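Side-chain contacts in NAD nucleotidase (Haemophilus influenzae, PDB 3ZTV), which degrades NAD to adenosine and nicotinamide riboside in the periplasm, acting as a zinc-dependent 5'-nucleotidase with additional NAD(P) pyrophosphatase activity: residues Leu445-Leu450 and Glu501-Asn506; Asp452-Ala457 and Lys485-Val490. All coordinates share one frame; numbering follows the deposited sequence.

Contact 1 (Leu445-Leu450 and Glu501-Asn506)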
ATOM      1  N   LEU A 445      15.202 -18.629  21.830  1.00 14.07           N
ATOM      2  CA  LEU A 445      16.083 -19.202  20.815  1.00 12.04           C
ATOM      3  C   LEU A 445      17.474 -18.575  20.849  1.00 11.81           C
ATOM      4  O   LEU A 445      18.460 -19.226  20.503  1.00 11.29           O
ATOM      5  CB  LEU A 445      15.468 -19.045  19.425  1.00 14.06           C
ATOM      6  CG  LEU A 445      14.215 -19.881  19.156  1.00 16.48           C
ATOM      7  CD1 LEU A 445      13.553 -19.438  17.863  1.00 16.01           C
ATOM      8  CD2 LEU A 445      14.553 -21.363  19.114  1.00 17.89           C
ATOM      9  N   VAL A 446      17.549 -17.310  21.248  1.00 12.15           N
ATOM     10  CA  VAL A 446      18.841 -16.656  21.428  1.00 11.37           C
ATOM     11  C   VAL A 446      19.605 -17.372  22.535  1.00 12.06           C
ATOM     12  O   VAL A 446      20.785 -17.683  22.381  1.00 11.37           O
ATOM     13  CB  VAL A 446      18.705 -15.157  21.753  1.00 11.95           C
ATOM     14  CG1 VAL A 446      20.081 -14.545  22.037  1.00 13.14           C
ATOM     15  CG2 VAL A 446      18.015 -14.424  20.603  1.00 12.51           C
ATOM     16  N   LYS A 447      18.923 -17.651  23.644  1.00 12.14           N
ATOM     17  CA  LYS A 447      19.536 -18.418  24.724  1.00 11.94           C
ATOM     18  C   LYS A 447      20.028 -19.767  24.204  1.00 10.81           C
ATOM     19  O   LYS A 447      21.163 -20.168  24.472  1.00 11.86           O
ATOM     20  CB  LYS A 447      18.550 -18.630  25.877  1.00 14.06           C
ATOM     21  CG  LYS A 447      18.255 -17.381  26.703  1.00 13.85           C
ATOM     22  CD  LYS A 447      17.261 -17.687  27.824  1.00 14.92           C
ATOM     23  CE  LYS A 447      17.070 -16.508  28.762  1.00 16.64           C
ATOM     24  NZ  LYS A 447      15.959 -16.729  29.743  1.00 20.21           N
ATOM     25  N   GLN A 448      19.175 -20.457  23.451  1.00 11.88           N
ATOM     26  CA  GLN A 448      19.520 -21.782  22.955  1.00 12.29           C
ATOM     27  C   GLN A 448      20.743 -21.781  22.034  1.00 11.96           C
ATOM     28  O   GLN A 448      21.580 -22.671  22.112  1.00 11.33           O
ATOM     29  CB  GLN A 448      18.329 -22.446  22.259  1.00 14.35           C
ATOM     30  CG  GLN A 448      18.571 -23.911  21.971  1.00 14.39           C
ATOM     31  CD  GLN A 448      18.835 -24.714  23.235  1.00 15.45           C
ATOM     32  OE1 GLN A 448      17.984 -24.793  24.125  1.00 18.90           O
ATOM     33  NE2 GLN A 448      20.018 -25.315  23.320  1.00 15.86           N
ATOM     34  N   VAL A 449      20.858 -20.788  21.157  1.00 10.70           N
ATOM     35  CA  VAL A 449      22.013 -20.785  20.264  1.00 11.92           C
ATOM     36  C   VAL A 449      23.319 -20.554  21.035  1.00 10.23           C
ATOM     37  O   VAL A 449      24.347 -21.135  20.688  1.00 10.33           O
ATOM     38  CB  VAL A 449      21.860 -19.819  19.053  1.00 12.03           C
ATOM     39  CG1 VAL A 449      22.039 -18.380  19.468  1.00 12.33           C
ATOM     40  CG2 VAL A 449      22.857 -20.185  17.955  1.00 12.71           C
ATOM     41  N   LEU A 450      23.280 -19.734  22.087  1.00 10.30           N
ATOM     42  CA  LEU A 450      24.449 -19.564  22.957  1.00 10.73           C
ATOM     43  C   LEU A 450      24.797 -20.883  23.636  1.00 10.15           C
ATOM     44  O   LEU A 450      25.969 -21.251  23.733  1.00 11.64           O
ATOM     45  CB  LEU A 450      24.214 -18.481  24.013  1.00 10.99           C
ATOM     46  CG  LEU A 450      24.031 -17.056  23.485  1.00 11.88           C
ATOM     47  CD1 LEU A 450      23.700 -16.091  24.621  1.00 12.57           C
ATOM     48  CD2 LEU A 450      25.271 -16.595  22.725  1.00 13.64           C
ATOM     49  N   GLU A 501      18.970  -4.516  29.734  1.00 16.53           N
ATOM     50  CA  GLU A 501      17.769  -5.113  30.302  1.00 16.69           C
ATOM     51  C   GLU A 501      17.871  -6.629  30.207  1.00 15.66           C
ATOM     52  O   GLU A 501      18.590  -7.150  29.356  1.00 16.13           O
ATOM     53  CB  GLU A 501      16.529  -4.652  29.530  1.00 17.72           C
ATOM     54  CG  GLU A 501      16.336  -3.144  29.469  1.00 20.54           C
ATOM     55  CD  GLU A 501      15.170  -2.740  28.582  1.00 23.64           C
ATOM     56  OE1 GLU A 501      14.871  -3.470  27.612  1.00 20.56           O
ATOM     57  OE2 GLU A 501      14.545  -1.692  28.857  1.00 24.45           O
ATOM     58  N   PRO A 502      17.151  -7.354  31.075  1.00 12.55           N
ATOM     59  CA  PRO A 502      17.120  -8.813  30.950  1.00 14.11           C
ATOM     60  C   PRO A 502      16.524  -9.217  29.604  1.00 14.81           C
ATOM     61  O   PRO A 502      15.596  -8.566  29.128  1.00 15.46           O
ATOM     62  CB  PRO A 502      16.204  -9.249  32.104  1.00 15.82           C
ATOM     63  CG  PRO A 502      15.437  -8.032  32.483  1.00 16.31           C
ATOM     64  CD  PRO A 502      16.308  -6.864  32.181  1.00 14.22           C
ATOM     65  N   ILE A 503      17.062 -10.261  28.980  1.00 12.71           N
ATOM     66  CA  ILE A 503      16.466 -10.749  27.745  1.00 13.30           C
ATOM     67  C   ILE A 503      15.061 -11.261  28.054  1.00 14.91           C
ATOM     68  O   ILE A 503      14.805 -11.764  29.152  1.00 16.21           O
ATOM     69  CB  ILE A 503      17.322 -11.850  27.064  1.00 13.38           C
ATOM     70  CG1 ILE A 503      16.869 -12.061  25.616  1.00 12.85           C
ATOM     71  CG2 ILE A 503      17.263 -13.151  27.856  1.00 13.91           C
ATOM     72  CD1 ILE A 503      17.852 -12.866  24.773  1.00 12.54           C
ATOM     73  N   ASP A 504      14.157 -11.106  27.092  1.00 14.50           N
ATOM     74  CA  ASP A 504      12.769 -11.540  27.219  1.00 16.18           C
ATOM     75  C   ASP A 504      12.555 -12.762  26.329  1.00 16.07           C
ATOM     76  O   ASP A 504      12.656 -12.668  25.104  1.00 14.95           O
ATOM     77  CB  ASP A 504      11.845 -10.396  26.790  1.00 19.08           C
ATOM     78  CG  ASP A 504      10.368 -10.735  26.921  1.00 19.52           C
ATOM     79  OD1 ASP A 504      10.012 -11.925  26.996  1.00 19.76           O
ATOM     80  OD2 ASP A 504       9.556  -9.787  26.930  1.00 24.62           O
ATOM     81  N   ASP A 505      12.271 -13.907  26.943  1.00 15.86           N
ATOM     82  CA  ASP A 505      12.100 -15.161  26.215  1.00 16.05           C
ATOM     83  C   ASP A 505      11.118 -15.071  25.048  1.00 15.99           C
ATOM     84  O   ASP A 505      11.261 -15.784  24.054  1.00 16.29           O
ATOM     85  CB  ASP A 505      11.634 -16.275  27.160  1.00 18.09           C
ATOM     86  CG  ASP A 505      12.742 -16.799  28.049  1.00 22.94           C
ATOM     87  OD1 ASP A 505      13.923 -16.479  27.794  1.00 22.24           O
ATOM     88  OD2 ASP A 505      12.425 -17.548  29.002  1.00 23.95           O
ATOM     89  N   ASN A 506      10.116 -14.207  25.179  1.00 16.85           N
ATOM     90  CA  ASN A 506       9.026 -14.159  24.211  1.00 17.83           C
ATOM     91  C   ASN A 506       9.132 -13.026  23.194  1.00 18.52           C
ATOM     92  O   ASN A 506       8.399 -13.008  22.203  1.00 21.42           O
ATOM     93  CB  ASN A 506       7.678 -14.097  24.936  1.00 21.90           C
ATOM     94  CG  ASN A 506       7.413 -15.332  25.776  1.00 22.38           C
ATOM     95  OD1 ASN A 506       7.701 -16.454  25.360  1.00 25.08           O
ATOM     96  ND2 ASN A 506       6.872 -15.128  26.972  1.00 28.24           N
TER
HETATM   97  O   HOH W   1      14.946 -14.127  30.765  1.00 22.38           O
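A salt bridge and a small apolar patch, both made by adjacent helix residues, join Lys-447 and Val-446 to Asp-505 and Ile-503 in the C-terminal domain of this 5'-nucleotidase. The contact is helix-on-sheet packing: helix 443-460 lies against a four-stranded mixed sheet, and the 501-506 segment runs from the edge strand 500-502 into the loop after it. The apolar part is carried by Ile-503: with CG1 anti to the backbone N (chi1 -165°) and the branch extended beyond it (chi2 166°), CD1 arrives at Val-446, 3.9 Å from its CB. Val-490 and Val-492 of strand 487-493 touch the same isoleucine, while Ile-472 of strand 472-477 touches Val-446.

Lys-447, its chain extended beyond CG, and Ile-503 run past one another head to tail. Packing is tight here, with Lys-447 CE 3.5 Å from Ile-503 CG2. The ammonium group then meets a carboxylate of the loop directly and a loop carbonyl through a water. That water accepts from Lys-447 NZ at 3.0 Å and donates to the backbone oxygen of Ile-503. The side chain of Asp-505 lies roughly perpendicular to the lysine, and its OD1 receives Lys-447 NZ at 2.8 Å, on the syn side and 16° out of the carboxylate plane.

Contact 2 (Asp452-Ala457 and Lys485-Val490)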
ATOM      1  N   ASP A 452      24.101 -23.871  22.478  1.00 11.26           N
ATOM      2  CA  ASP A 452      24.630 -24.727  21.415  1.00 12.50           C
ATOM      3  C   ASP A 452      26.110 -24.446  21.173  1.00 11.00           C
ATOM      4  O   ASP A 452      26.936 -25.366  21.111  1.00 11.38           O
ATOM      5  CB  ASP A 452      23.878 -24.495  20.097  1.00 15.05           C
ATOM      6  CG  ASP A 452      22.397 -24.852  20.172  1.00 14.17           C
ATOM      7  OD1 ASP A 452      21.988 -25.658  21.033  1.00 14.94           O
ATOM      8  OD2 ASP A 452      21.631 -24.330  19.332  1.00 15.30           O
ATOM      9  N   ALA A 453      26.440 -23.167  21.020  1.00 11.19           N
ATOM     10  CA  ALA A 453      27.803 -22.775  20.691  1.00 13.16           C
ATOM     11  C   ALA A 453      28.786 -23.156  21.794  1.00 11.97           C
ATOM     12  O   ALA A 453      29.867 -23.682  21.515  1.00 11.84           O
ATOM     13  CB  ALA A 453      27.866 -21.293  20.389  1.00 12.47           C
ATOM     14  N   MET A 454      28.414 -22.898  23.045  1.00 11.39           N
ATOM     15  CA  MET A 454      29.253 -23.280  24.183  1.00 12.03           C
ATOM     16  C   MET A 454      29.456 -24.792  24.272  1.00 12.00           C
ATOM     17  O   MET A 454      30.562 -25.262  24.569  1.00 12.25           O
ATOM     18  CB  MET A 454      28.680 -22.741  25.499  1.00 12.64           C
ATOM     19  CG  MET A 454      28.848 -21.243  25.661  1.00 11.69           C
ATOM     20  SD  MET A 454      28.417 -20.665  27.320  1.00 12.81           S
ATOM     21  CE  MET A 454      26.631 -20.842  27.279  1.00 14.22           C
ATOM     22  N   GLN A 455      28.398 -25.553  24.017  1.00 11.13           N
ATOM     23  CA  GLN A 455      28.501 -27.012  24.033  1.00 13.68           C
ATOM     24  C   GLN A 455      29.511 -27.529  23.001  1.00 14.31           C
ATOM     25  O   GLN A 455      30.304 -28.431  23.291  1.00 14.52           O
ATOM     26  CB  GLN A 455      27.127 -27.649  23.813  1.00 13.54           C
ATOM     27  CG  GLN A 455      27.151 -29.165  23.616  1.00 16.63           C
ATOM     28  CD  GLN A 455      27.573 -29.933  24.861  1.00 17.22           C
ATOM     29  OE1 GLN A 455      27.582 -29.397  25.969  1.00 18.67           O
ATOM     30  NE2 GLN A 455      27.920 -31.205  24.679  1.00 17.95           N
ATOM     31  N   PHE A 456      29.482 -26.964  21.798  1.00 13.37           N
ATOM     32  CA  PHE A 456      30.420 -27.357  20.746  1.00 14.09           C
ATOM     33  C   PHE A 456      31.842 -26.947  21.133  1.00 14.75           C
ATOM     34  O   PHE A 456      32.783 -27.724  20.981  1.00 14.42           O
ATOM     35  CB  PHE A 456      30.018 -26.726  19.404  1.00 13.33           C
ATOM     36  CG  PHE A 456      30.639 -27.390  18.196  1.00 15.49           C
ATOM     37  CD1 PHE A 456      30.107 -28.561  17.683  1.00 17.42           C
ATOM     38  CD2 PHE A 456      31.727 -26.823  17.556  1.00 16.88           C
ATOM     39  CE1 PHE A 456      30.663 -29.165  16.566  1.00 19.11           C
ATOM     40  CE2 PHE A 456      32.287 -27.424  16.439  1.00 17.07           C
ATOM     41  CZ  PHE A 456      31.750 -28.594  15.948  1.00 18.89           C
ATOM     42  N   ALA A 457      31.994 -25.732  21.648  1.00 13.14           N
ATOM     43  CA  ALA A 457      33.314 -25.211  22.014  1.00 14.40           C
ATOM     44  C   ALA A 457      33.979 -26.004  23.136  1.00 15.67           C
ATOM     45  O   ALA A 457      35.193 -26.197  23.135  1.00 16.59           O
ATOM     46  CB  ALA A 457      33.215 -23.737  22.410  1.00 13.88           C
ATOM     47  N   LYS A 485      21.841 -26.757  31.481  1.00 17.34           N
ATOM     48  CA  LYS A 485      22.104 -25.408  30.975  1.00 15.21           C
ATOM     49  C   LYS A 485      23.356 -24.775  31.579  1.00 14.70           C
ATOM     50  O   LYS A 485      23.639 -24.942  32.769  1.00 16.06           O
ATOM     51  CB  LYS A 485      20.902 -24.502  31.244  1.00 15.81           C
ATOM     52  CG  LYS A 485      19.599 -25.003  30.642  1.00 15.69           C
ATOM     53  CD  LYS A 485      19.644 -24.992  29.112  1.00 16.13           C
ATOM     54  CE  LYS A 485      18.334 -25.497  28.518  1.00 19.07           C
ATOM     55  NZ  LYS A 485      18.244 -25.273  27.043  1.00 17.69           N
ATOM     56  N   ARG A 486      24.103 -24.043  30.757  1.00 12.63           N
ATOM     57  CA  ARG A 486      25.278 -23.318  31.232  1.00 12.13           C
ATOM     58  C   ARG A 486      25.000 -21.836  31.513  1.00 12.15           C
ATOM     59  O   ARG A 486      25.721 -21.206  32.286  1.00 11.52           O
ATOM     60  CB  ARG A 486      26.437 -23.446  30.233  1.00 12.72           C
ATOM     61  CG  ARG A 486      26.993 -24.853  30.069  1.00 13.03           C
ATOM     62  CD  ARG A 486      28.274 -24.840  29.239  1.00 12.26           C
ATOM     63  NE  ARG A 486      28.904 -26.161  29.175  1.00 13.67           N
ATOM     64  CZ  ARG A 486      28.556 -27.119  28.320  1.00 13.76           C
ATOM     65  NH1 ARG A 486      27.578 -26.920  27.443  1.00 14.49           N
ATOM     66  NH2 ARG A 486      29.191 -28.286  28.341  1.00 14.10           N
ATOM     67  N   LEU A 487      23.977 -21.273  30.878  1.00 12.93           N
ATOM     68  CA  LEU A 487      23.702 -19.847  31.049  1.00 11.76           C
ATOM     69  C   LEU A 487      23.242 -19.494  32.459  1.00 12.26           C
ATOM     70  O   LEU A 487      22.415 -20.191  33.050  1.00 14.40           O
ATOM     71  CB  LEU A 487      22.684 -19.349  30.021  1.00 11.97           C
ATOM     72  CG  LEU A 487      23.208 -19.176  28.589  1.00 12.01           C
ATOM     73  CD1 LEU A 487      22.055 -18.890  27.642  1.00 13.09           C
ATOM     74  CD2 LEU A 487      24.248 -18.071  28.514  1.00 13.60           C
ATOM     75  N   VAL A 488      23.788 -18.397  32.975  1.00 11.68           N
ATOM     76  CA  VAL A 488      23.443 -17.877  34.296  1.00 11.96           C
ATOM     77  C   VAL A 488      22.575 -16.627  34.161  1.00 12.03           C
ATOM     78  O   VAL A 488      21.567 -16.479  34.850  1.00 13.13           O
ATOM     79  CB  VAL A 488      24.712 -17.547  35.110  1.00 12.03           C
ATOM     80  CG1 VAL A 488      24.364 -16.813  36.402  1.00 12.61           C
ATOM     81  CG2 VAL A 488      25.484 -18.821  35.410  1.00 13.33           C
ATOM     82  N   SER A 489      22.971 -15.731  33.260  1.00 10.69           N
ATOM     83  CA  SER A 489      22.213 -14.513  33.003  1.00 11.03           C
ATOM     84  C   SER A 489      22.443 -14.054  31.565  1.00 10.43           C
ATOM     85  O   SER A 489      23.523 -14.265  31.013  1.00 11.12           O
ATOM     86  CB  SER A 489      22.642 -13.414  33.981  1.00 13.09           C
ATOM     87  OG  SER A 489      23.971 -12.990  33.740  1.00 16.66           O
ATOM     88  N   VAL A 490      21.431 -13.421  30.972  1.00 10.75           N
ATOM     89  CA  VAL A 490      21.553 -12.843  29.632  1.00 11.48           C
ATOM     90  C   VAL A 490      20.850 -11.493  29.598  1.00 10.95           C
ATOM     91  O   VAL A 490      19.687 -11.385  29.990  1.00 11.90           O
ATOM     92  CB  VAL A 490      20.950 -13.754  28.547  1.00 11.34           C
ATOM     93  CG1 VAL A 490      21.118 -13.118  27.173  1.00 13.42           C
ATOM     94  CG2 VAL A 490      21.591 -15.131  28.582  1.00 13.43           C
TER
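Polar and apolar contacts divide along the Arg-486 side chain, whose guanidinium meets Gln-455 while its CB, with Leu-487, meets Met-454. This is helix-on-sheet packing in the C-terminal domain, with helix 443-460 against the loop residue Arg-486 and the first residue of strand 487-493.

In the polar part both terminal nitrogens converge on a single acceptor. Gln-455 OE1 accepts from Arg-486 NH1 at 2.9 Å and from Arg-486 NH2 at 3.1 Å. It sits 2° out of the guanidinium plane, although the amide itself is turned 34° from that plane. Relative to the amide, NH1 lies in the carbonyl plane, whereas NH2 is tilted 29° from it. A bend at chi2 of Gln-455 brings the oxygen round to this edge, and Met-454 O lies over one guanidinium face. Arg-486 NE is bonded to Glu-478 O and Gln-455 NE2 to Asp-460 OD2, so both flat groups are fixed from a second side.

The apolar part converges on a single methyl. Met-454 CE, turned by the bend at chi3, lies 3.9 Å from Arg-486 CB and 3.9 Å from Leu-487 CD2.

These guanidinium bonds all go to uncharged carbonyl oxygens, so the buried charge is probably stabilised in part by the carbonyl dipoles of Gln-455 and Glu-478.

How the contacts relate
Contacts 1 and 2 use successive parts of helix 443-460, with centres 11 Å apart, and meet, respectively, the loop leaving strand 500-502 and the beginning of strand 487-493, which are antiparallel neighbours. A probable hydrogen bond from Ile-503 N to Val-490 O (3.0 Å) joins the two directly. Leu-487 provides a second connection: its CD1 lies 3.5 Å from Lys-447 O and 4.2 Å from Leu-450 CB, placing it beside the helix segment of contact 1. Contact 1 is away from the annotated sites. Contact 2 is closer to the nucleoside pocket: the Met-454 side chain is about 13 Å from the bound adenosine, and the Gln-455 side chain about 11 Å from that of Asp-522, a pocket residue.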